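Local coordinates for activator of Hsp90 ATPase homologue 1/2-like C-terminal domain-containing protein (PDB 2NN5) that is of unknown function but belongs to the AHA1 family, related to the C-terminal domain of Hsp90 ATPase activators, and binds magnesium in the crystal, at residues W79-P84 and E88-T93; Q63-L68 and V103-G108. One frame throughout, in Å; residues are numbered along the deposited sequence. Where two conformers were deposited one is given.

Interaction 1: W79-P84 and E88-T93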
ATOM      1  N   TRP A  79       6.717  -7.510  -9.544  1.00  9.88           N
ATOM      2  CA  TRP A  79       5.491  -6.926 -10.100  1.00  9.74           C
ATOM      3  C   TRP A  79       5.869  -6.123 -11.332  1.00 10.63           C
ATOM      4  O   TRP A  79       7.053  -5.780 -11.533  1.00 10.48           O
ATOM      5  CB  TRP A  79       4.867  -5.982  -9.113  1.00 10.66           C
ATOM      6  CG  TRP A  79       4.098  -6.689  -7.993  1.00  9.86           C
ATOM      7  CD1 TRP A  79       3.733  -8.034  -7.884  1.00 11.39           C
ATOM      8  CD2 TRP A  79       3.542  -6.026  -6.829  1.00  9.72           C
ATOM      9  NE1 TRP A  79       2.988  -8.229  -6.680  1.00 10.34           N
ATOM     10  CE2 TRP A  79       2.880  -7.014  -6.035  1.00 10.15           C
ATOM     11  CE3 TRP A  79       3.563  -4.675  -6.368  1.00 10.51           C
ATOM     12  CZ2 TRP A  79       2.208  -6.678  -4.854  1.00  9.88           C
ATOM     13  CZ3 TRP A  79       2.884  -4.354  -5.148  1.00 11.34           C
ATOM     14  CH2 TRP A  79       2.237  -5.360  -4.436  1.00 10.97           C
ATOM     15  N   ARG A  80       4.874  -5.787 -12.134  1.00 10.42           N
ATOM     16  CA  ARG A  80       5.096  -4.805 -13.212  1.00 12.20           C
ATOM     17  C   ARG A  80       4.106  -3.673 -13.008  1.00 12.47           C
ATOM     18  O   ARG A  80       2.948  -3.935 -12.591  1.00 15.12           O
ATOM     19  CB  ARG A  80       4.822  -5.400 -14.569  1.00 14.49           C
ATOM     20  CG  ARG A  80       5.668  -6.580 -14.962  1.00 18.97           C
ATOM     21  CD  ARG A  80       5.533  -6.781 -16.456  1.00 24.32           C
ATOM     22  NE  ARG A  80       6.228  -7.975 -16.924  1.00 28.25           N
ATOM     23  CZ  ARG A  80       5.672  -9.179 -16.960  1.00 29.76           C
ATOM     24  NH1 ARG A  80       6.379 -10.200 -17.429  1.00 29.46           N
ATOM     25  NH2 ARG A  80       4.400  -9.360 -16.556  1.00 29.33           N
ATOM     26  N   PHE A  81       4.532  -2.459 -13.325  1.00 13.57           N
ATOM     27  CA  PHE A  81       3.647  -1.289 -13.294  1.00 13.80           C
ATOM     28  C   PHE A  81       3.416  -0.870 -14.734  1.00 14.11           C
ATOM     29  O   PHE A  81       4.386  -0.644 -15.457  1.00 14.28           O
ATOM     30  CB  PHE A  81       4.275  -0.166 -12.476  1.00 14.86           C
ATOM     31  CG  PHE A  81       3.478   1.086 -12.441  1.00 17.42           C
ATOM     32  CD1 PHE A  81       2.606   1.329 -11.390  1.00 17.81           C
ATOM     33  CD2 PHE A  81       3.643   2.040 -13.432  1.00 21.16           C
ATOM     34  CE1 PHE A  81       1.868   2.480 -11.338  1.00 19.83           C
ATOM     35  CE2 PHE A  81       2.924   3.203 -13.386  1.00 22.46           C
ATOM     36  CZ  PHE A  81       2.011   3.422 -12.329  1.00 21.13           C
ATOM     37  N   ILE A  82       2.156  -0.792 -15.152  1.00 15.22           N
ATOM     38  CA  ILE A  82       1.858  -0.546 -16.558  1.00 16.71           C
ATOM     39  C   ILE A  82       0.904   0.637 -16.685  1.00 17.58           C
ATOM     40  O   ILE A  82      -0.207   0.648 -16.082  1.00 19.06           O
ATOM     41  CB  ILE A  82       1.155  -1.782 -17.179  1.00 18.23           C
ATOM     42  CG1 ILE A  82       1.969  -3.053 -16.943  1.00 19.20           C
ATOM     43  CG2 ILE A  82       0.761  -1.481 -18.635  1.00 20.20           C
ATOM     44  CD1 ILE A  82       3.277  -3.083 -17.591  1.00 24.21           C
ATOM     45  N   LEU A  83       1.305   1.591 -17.531  1.00 19.95           N
ATOM     46  CA  LEU A  83       0.442   2.712 -17.947  1.00 22.72           C
ATOM     47  C   LEU A  83       0.561   2.769 -19.450  1.00 24.91           C
ATOM     48  O   LEU A  83       1.382   2.081 -20.025  1.00 24.44           O
ATOM     49  CB  LEU A  83       0.897   4.026 -17.302  1.00 23.79           C
ATOM     50  CG  LEU A  83       0.461   4.204 -15.836  1.00 28.30           C
ATOM     51  CD1 LEU A  83       1.119   5.437 -15.251  1.00 31.37           C
ATOM     52  CD2 LEU A  83      -1.059   4.293 -15.798  1.00 29.43           C
ATOM     53  N   PRO A  84      -0.297   3.556 -20.113  1.00 26.36           N
ATOM     54  CA  PRO A  84      -0.140   3.603 -21.570  1.00 28.11           C
ATOM     55  C   PRO A  84       1.258   4.103 -21.986  1.00 28.16           C
ATOM     56  O   PRO A  84       1.837   3.594 -22.950  1.00 29.56           O
ATOM     57  CB  PRO A  84      -1.275   4.541 -22.007  1.00 28.52           C
ATOM     58  CG  PRO A  84      -2.299   4.422 -20.886  1.00 28.28           C
ATOM     59  CD  PRO A  84      -1.464   4.334 -19.638  1.00 27.54           C
ATOM     60  N   GLU A  88       7.231  -0.536 -16.067  1.00 13.79           N
ATOM     61  CA  GLU A  88       8.467  -0.777 -15.334  1.00 15.80           C
ATOM     62  C   GLU A  88       8.321  -2.056 -14.535  1.00 13.72           C
ATOM     63  O   GLU A  88       7.222  -2.406 -14.116  1.00 16.00           O
ATOM     64  CB  GLU A  88       8.764   0.378 -14.378  1.00 19.06           C
ATOM     65  CG  GLU A  88      10.161   0.396 -13.845  1.00 25.97           C
ATOM     66  CD  GLU A  88      10.429   1.634 -13.027  1.00 37.53           C
ATOM     67  OE1 GLU A  88       9.478   2.119 -12.362  1.00 34.80           O
ATOM     68  OE2 GLU A  88      11.588   2.100 -13.070  1.00 35.56           O
ATOM     69  N   THR A  89       9.398  -2.782 -14.370  1.00 14.73           N
ATOM     70  CA  THR A  89       9.328  -3.928 -13.456  0.60 14.66           C
ATOM     71  C   THR A  89       9.809  -3.526 -12.077  1.00 14.42           C
ATOM     72  O   THR A  89      10.629  -2.610 -11.901  1.00 16.05           O
ATOM     73  CB  THR A  89      10.140  -5.125 -13.870  0.60 15.91           C
ATOM     74  OG1 THR A  89      11.519  -4.777 -13.806  0.60 17.30           O
ATOM     75  CG2 THR A  89       9.726  -5.636 -15.263  0.60 15.37           C
HETATM   76  N   MSE A  90       9.244  -4.205 -11.070  1.00 13.11           N
HETATM   77  CA  MSE A  90       9.480  -3.895  -9.659  0.60 13.32           C
HETATM   78  C   MSE A  90       9.938  -5.176  -8.951  1.00 12.05           C
HETATM   79  O   MSE A  90       9.094  -5.979  -8.540  1.00 11.21           O
HETATM   80  CB  MSE A  90       8.183  -3.372  -9.048  0.60 13.88           C
HETATM   81  CG  MSE A  90       7.601  -2.188  -9.818  0.60 14.79           C
HETATM   82 SE   MSE A  90       5.788  -1.732  -9.285  0.36 17.72          SE
HETATM   83  CE  MSE A  90       5.875   0.132  -9.856  0.60 21.72           C
ATOM     84  N   PRO A  91      11.247  -5.401  -8.889  1.00 11.90           N
ATOM     85  CA  PRO A  91      11.695  -6.645  -8.294  1.00 11.59           C
ATOM     86  C   PRO A  91      11.306  -6.798  -6.810  1.00 10.48           C
ATOM     87  O   PRO A  91      11.314  -5.838  -6.031  1.00 11.26           O
ATOM     88  CB  PRO A  91      13.224  -6.600  -8.495  1.00 13.54           C
ATOM     89  CG  PRO A  91      13.408  -5.651  -9.666  1.00 14.82           C
ATOM     90  CD  PRO A  91      12.352  -4.627  -9.481  1.00 13.74           C
ATOM     91  N   PHE A  92      10.958  -8.023  -6.431  1.00  9.96           N
ATOM     92  CA  PHE A  92      10.757  -8.340  -5.012  1.00 10.72           C
ATOM     93  C   PHE A  92      12.107  -8.292  -4.308  1.00 11.50           C
ATOM     94  O   PHE A  92      13.093  -8.842  -4.795  1.00 13.00           O
ATOM     95  CB  PHE A  92      10.189  -9.727  -4.803  1.00 10.80           C
ATOM     96  CG  PHE A  92       8.800  -9.916  -5.370  1.00  9.96           C
ATOM     97  CD1 PHE A  92       8.000  -8.835  -5.787  1.00  9.18           C
ATOM     98  CD2 PHE A  92       8.259 -11.210  -5.482  1.00  9.91           C
ATOM     99  CE1 PHE A  92       6.677  -9.040  -6.220  1.00  9.97           C
ATOM    100  CE2 PHE A  92       6.982 -11.400  -5.944  1.00 11.19           C
ATOM    101  CZ  PHE A  92       6.173 -10.327  -6.349  1.00  9.32           C
ATOM    102  N   THR A  93      12.142  -7.671  -3.138  1.00 11.45           N
ATOM    103  CA  THR A  93      13.351  -7.648  -2.345  1.00 12.29           C
ATOM    104  C   THR A  93      13.234  -8.661  -1.205  1.00 12.75           C
ATOM    105  O   THR A  93      14.249  -9.005  -0.579  1.00 16.34           O
ATOM    106  CB  THR A  93      13.597  -6.222  -1.764  1.00 12.96           C
ATOM    107  OG1 THR A  93      12.436  -5.826  -1.001  1.00 13.83           O
ATOM    108  CG2 THR A  93      13.833  -5.200  -2.919  1.00 14.68           C
TER
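Trp79 and Phe92 both set CG beside the backbone N and anti to the carbonyl carbon, and these torsions swing the two rings into contact at one end of the strand pair. Phe92 presents its edge to one face of the indole: CE1 of Phe92 stands 3.5 Å from CD1 of Trp79, the planes meet at 81°, and the Phe92 centroid lies 5.1 Å from that of the five-membered ring of Trp79, which defines a T-shaped stack. On the same face of the sheet, CB of Trp79 lies 4.2 Å from CB of Met90, a selenomethionine. The backbones form an antiparallel beta hairpin of the AHA1-type domain, with Trp79–Met90 and Phe81–Glu88 as hydrogen-bonded pairs and Arg80–Thr89 as the non-hydrogen-bonded pair between them. Four backbone bonds join the strands, two in each hydrogen-bonded pair: Met90 N donates to Trp79 O at 2.7 Å, and the bond from Phe81 N to Glu88 O is the straightest of the four (171° at hydrogen). The other face carries Arg80 and Thr89, where CG of Arg80 and CG2 of Thr89 touch loosely at 4.2 Å. Outside, Arg80 NH2 forms a salt bridge with Glu69, and Trp79 NE1 donates to Leu55 O.

Interaction 2: Q63-L68 and V103-G108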
ATOM      1  N   GLN A  63      -7.867  -5.454  -8.755  1.00 12.11           N
ATOM      2  CA  GLN A  63      -9.082  -4.942  -8.091  1.00 12.29           C
ATOM      3  C   GLN A  63      -8.803  -3.755  -7.190  1.00 12.84           C
ATOM      4  O   GLN A  63      -9.719  -2.978  -6.872  1.00 13.87           O
ATOM      5  CB  GLN A  63      -9.777  -6.035  -7.254  1.00 11.98           C
ATOM      6  CG  GLN A  63     -10.311  -7.188  -8.122  1.00 13.28           C
ATOM      7  CD  GLN A  63     -10.892  -8.313  -7.281  1.00 15.71           C
ATOM      8  OE1 GLN A  63     -10.531  -9.464  -7.427  1.00 22.42           O
ATOM      9  NE2 GLN A  63     -11.793  -7.966  -6.409  1.00 19.10           N
ATOM     10  N   TRP A  64      -7.568  -3.637  -6.708  1.00 11.59           N
ATOM     11  CA  TRP A  64      -7.255  -2.556  -5.790  1.00 11.61           C
ATOM     12  C   TRP A  64      -6.157  -1.646  -6.318  1.00 11.57           C
ATOM     13  O   TRP A  64      -6.066  -0.495  -5.873  1.00 11.03           O
ATOM     14  CB  TRP A  64      -6.953  -3.091  -4.387  1.00 11.37           C
ATOM     15  CG  TRP A  64      -5.736  -3.955  -4.283  1.00 10.96           C
ATOM     16  CD1 TRP A  64      -5.653  -5.302  -4.575  1.00 12.81           C
ATOM     17  CD2 TRP A  64      -4.447  -3.565  -3.792  1.00 10.50           C
ATOM     18  NE1 TRP A  64      -4.341  -5.753  -4.346  1.00 11.12           N
ATOM     19  CE2 TRP A  64      -3.595  -4.706  -3.860  1.00 11.24           C
ATOM     20  CE3 TRP A  64      -3.920  -2.368  -3.304  1.00 11.43           C
ATOM     21  CZ2 TRP A  64      -2.256  -4.654  -3.495  1.00 11.40           C
ATOM     22  CZ3 TRP A  64      -2.572  -2.341  -2.914  1.00 12.06           C
ATOM     23  CH2 TRP A  64      -1.764  -3.460  -3.051  1.00 12.68           C
ATOM     24  N   PHE A  65      -5.309  -2.138  -7.248  1.00 10.83           N
ATOM     25  CA  PHE A  65      -4.258  -1.288  -7.810  1.00 12.09           C
ATOM     26  C   PHE A  65      -4.172  -1.658  -9.305  1.00 11.37           C
ATOM     27  O   PHE A  65      -3.341  -2.468  -9.708  1.00 12.12           O
ATOM     28  CB  PHE A  65      -2.928  -1.471  -7.040  1.00 12.29           C
ATOM     29  CG  PHE A  65      -1.953  -0.344  -7.231  1.00 11.80           C
ATOM     30  CD1 PHE A  65      -1.959   0.465  -8.404  1.00 13.69           C
ATOM     31  CD2 PHE A  65      -1.055  -0.049  -6.239  1.00 13.96           C
ATOM     32  CE1 PHE A  65      -1.020   1.493  -8.564  1.00 16.09           C
ATOM     33  CE2 PHE A  65      -0.112   0.974  -6.384  1.00 14.96           C
ATOM     34  CZ  PHE A  65      -0.099   1.753  -7.543  1.00 15.03           C
ATOM     35  N   PRO A  66      -5.044  -1.034 -10.128  1.00 14.00           N
ATOM     36  CA  PRO A  66      -5.265  -1.453 -11.500  1.00 14.74           C
ATOM     37  C   PRO A  66      -4.040  -1.458 -12.409  1.00 14.21           C
ATOM     38  O   PRO A  66      -4.005  -2.205 -13.414  1.00 15.61           O
ATOM     39  CB  PRO A  66      -6.332  -0.450 -12.020  1.00 16.24           C
ATOM     40  CG  PRO A  66      -6.975   0.039 -10.873  1.00 16.96           C
ATOM     41  CD  PRO A  66      -5.995   0.029  -9.721  1.00 14.07           C
ATOM     42  N   GLU A  67      -3.063  -0.631 -12.077  1.00 13.29           N
ATOM     43  CA  GLU A  67      -1.849  -0.495 -12.914  1.00 13.91           C
ATOM     44  C   GLU A  67      -0.859  -1.623 -12.676  1.00 12.99           C
ATOM     45  O   GLU A  67       0.109  -1.788 -13.435  1.00 15.56           O
ATOM     46  CB  GLU A  67      -1.157   0.817 -12.586  1.00 14.71           C
ATOM     47  CG  GLU A  67      -1.960   2.046 -13.078  1.00 17.94           C
ATOM     48  CD  GLU A  67      -3.077   2.477 -12.173  1.00 20.57           C
ATOM     49  OE1 GLU A  67      -3.212   1.981 -11.028  1.00 19.21           O
ATOM     50  OE2 GLU A  67      -3.827   3.377 -12.632  1.00 26.03           O
ATOM     51  N   LEU A  68      -1.058  -2.404 -11.605  1.00 12.44           N
ATOM     52  CA  LEU A  68      -0.099  -3.483 -11.290  1.00 13.54           C
ATOM     53  C   LEU A  68      -0.475  -4.828 -11.883  1.00 13.30           C
ATOM     54  O   LEU A  68      -1.648  -5.142 -12.075  1.00 15.18           O
ATOM     55  CB  LEU A  68       0.036  -3.656  -9.770  1.00 13.39           C
ATOM     56  CG  LEU A  68       0.584  -2.444  -9.022  1.00 13.21           C
ATOM     57  CD1 LEU A  68       0.605  -2.784  -7.508  1.00 15.78           C
ATOM     58  CD2 LEU A  68       1.995  -2.157  -9.444  1.00 14.87           C
ATOM     59  N   VAL A 103       8.910  -5.081  -2.036  1.00  9.02           N
ATOM     60  CA  VAL A 103       8.926  -4.740  -3.485  1.00  8.75           C
ATOM     61  C   VAL A 103       9.599  -3.404  -3.713  1.00 10.03           C
ATOM     62  O   VAL A 103       9.408  -2.477  -2.928  1.00  9.54           O
ATOM     63  CB  VAL A 103       7.456  -4.680  -4.074  1.00  9.48           C
ATOM     64  CG1 VAL A 103       7.514  -4.672  -5.587  1.00 10.40           C
ATOM     65  CG2 VAL A 103       6.605  -5.843  -3.608  1.00 10.72           C
ATOM     66  N   THR A 104      10.410  -3.349  -4.752  1.00 10.46           N
ATOM     67  CA  THR A 104      10.995  -2.055  -5.078  0.60 12.46           C
ATOM     68  C   THR A 104       9.894  -1.120  -5.566  1.00 11.97           C
ATOM     69  O   THR A 104       8.927  -1.479  -6.209  1.00 13.09           O
ATOM     70  CB  THR A 104      12.307  -2.131  -5.911  0.60 13.77           C
ATOM     71  OG1 THR A 104      12.309  -1.315  -7.084  0.60 17.13           O
ATOM     72  CG2 THR A 104      12.799  -3.535  -6.099  0.60  7.62           C
ATOM     73  N   TRP A 105      10.017   0.131  -5.140  1.00 12.77           N
ATOM     74  CA  TRP A 105       9.001   1.112  -5.477  1.00 12.93           C
ATOM     75  C   TRP A 105       9.657   2.479  -5.691  1.00 14.32           C
ATOM     76  O   TRP A 105      10.170   3.064  -4.736  1.00 13.43           O
ATOM     77  CB  TRP A 105       7.962   1.210  -4.379  1.00 14.30           C
ATOM     78  CG  TRP A 105       6.842   2.107  -4.752  1.00 14.24           C
ATOM     79  CD1 TRP A 105       6.603   3.368  -4.274  1.00 13.33           C
ATOM     80  CD2 TRP A 105       5.795   1.799  -5.649  1.00 15.33           C
ATOM     81  NE1 TRP A 105       5.473   3.890  -4.878  1.00 16.05           N
ATOM     82  CE2 TRP A 105       4.945   2.928  -5.716  1.00 17.25           C
ATOM     83  CE3 TRP A 105       5.465   0.648  -6.383  1.00 19.89           C
ATOM     84  CZ2 TRP A 105       3.779   2.943  -6.509  1.00 20.03           C
ATOM     85  CZ3 TRP A 105       4.310   0.660  -7.160  1.00 20.60           C
ATOM     86  CH2 TRP A 105       3.488   1.814  -7.240  1.00 20.68           C
ATOM     87  N   ASP A 106       9.667   2.955  -6.937  1.00 15.86           N
ATOM     88  CA  ASP A 106      10.321   4.253  -7.238  1.00 17.49           C
ATOM     89  C   ASP A 106      11.794   3.990  -6.785  1.00 17.06           C
ATOM     90  O   ASP A 106      12.405   2.930  -7.095  1.00 17.91           O
ATOM     91  CB  ASP A 106       9.597   5.399  -6.453  1.00 18.66           C
ATOM     92  CG  ASP A 106       9.819   6.819  -7.026  1.00 23.65           C
ATOM     93  OD1 ASP A 106      10.969   7.301  -6.988  1.00 23.04           O
ATOM     94  OD2 ASP A 106       8.803   7.486  -7.422  1.00 29.82           O
ATOM     95  N   THR A 107      12.393   4.918  -6.038  1.00 17.46           N
ATOM     96  CA  THR A 107      13.778   4.718  -5.578  1.00 17.14           C
ATOM     97  C   THR A 107      13.830   4.093  -4.173  1.00 16.56           C
ATOM     98  O   THR A 107      14.897   3.975  -3.578  1.00 17.50           O
ATOM     99  CB  THR A 107      14.521   6.071  -5.527  1.00 16.72           C
ATOM    100  OG1 THR A 107      13.848   6.910  -4.582  1.00 17.72           O
ATOM    101  CG2 THR A 107      14.620   6.760  -6.946  1.00 19.64           C
ATOM    102  N   GLY A 108      12.667   3.697  -3.635  1.00 13.68           N
ATOM    103  CA  GLY A 108      12.603   3.070  -2.307  1.00 14.21           C
ATOM    104  C   GLY A 108      11.975   1.686  -2.345  1.00 12.51           C
ATOM    105  O   GLY A 108      12.141   0.946  -3.311  1.00 12.45           O
TER
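Phe65 and Trp105 meet from two turns whose backbones stay well apart: the nearest CA atoms, those of Leu68 and Trp105, are 11.7 Å from each other. A type I turn runs from Phe65 to Leu68, closed by Leu68 N on Phe65 O at 3.0 Å, and it sets both of its end residues with CB directed toward 103-108. Opposite, a type II' turn from Trp105 to Gly108 is closed by bonds in both directions, Trp105 N to Gly108 O and Gly108 N to Trp105 O, the mark of a tight two-residue beta hairpin. Asp106 takes up the positive phi of its first corner, and its OD1 accepts from Thr107 N through the anti lone pair.

The gap is bridged by side chains alone. Phe65 and Trp105 each hold CG anti to the backbone N (chi1 -161° and -174°) and reach out from opposite directions. CZ of Phe65 comes within 3.6 Å of CH2 of Trp105; with planes at 63° and centroids 5.8 Å apart, the rings touch rim to rim, neither lying over the other. Leu68 adds a second, looser contact, its CD2 4.3 Å from CZ3 of Trp105 and near the indole plane. CG of Leu68 also rests over one face of the Phe65 ring, 3.7 Å above it and offset toward the rim.

Helix 138-157 meets the pair through Trp145, which packs edge-to-face with both Phe65 and Trp105, and through Asp141, which accepts from Trp105 NE1; the contact thus joins the loop after helix 58-64, strand 100-105 and this long helix.

The two contacts lie about 7 Å apart, centre to centre, on the same side of the chain's centre. Along the chain the order is 63-68, 79-84, 88-93, 103-108, so the hairpin of interaction 1 falls within the span that interaction 2 closes. Strands 68-72, 78-83, 86-96 and 100-105 are successive neighbours in one antiparallel sheet, and backbone bonds connect the pairs on both flanks: Ile82 N to Glu67 O and Pro91 O to Thr104 N, each 2.9 Å. Met90, modelled in two conformers, lies against Trp105. Leu68 and Trp105 of interaction 2 lie on the hairpin face that carries Trp79, Phe81 and Met90, the side toward helix 138-157.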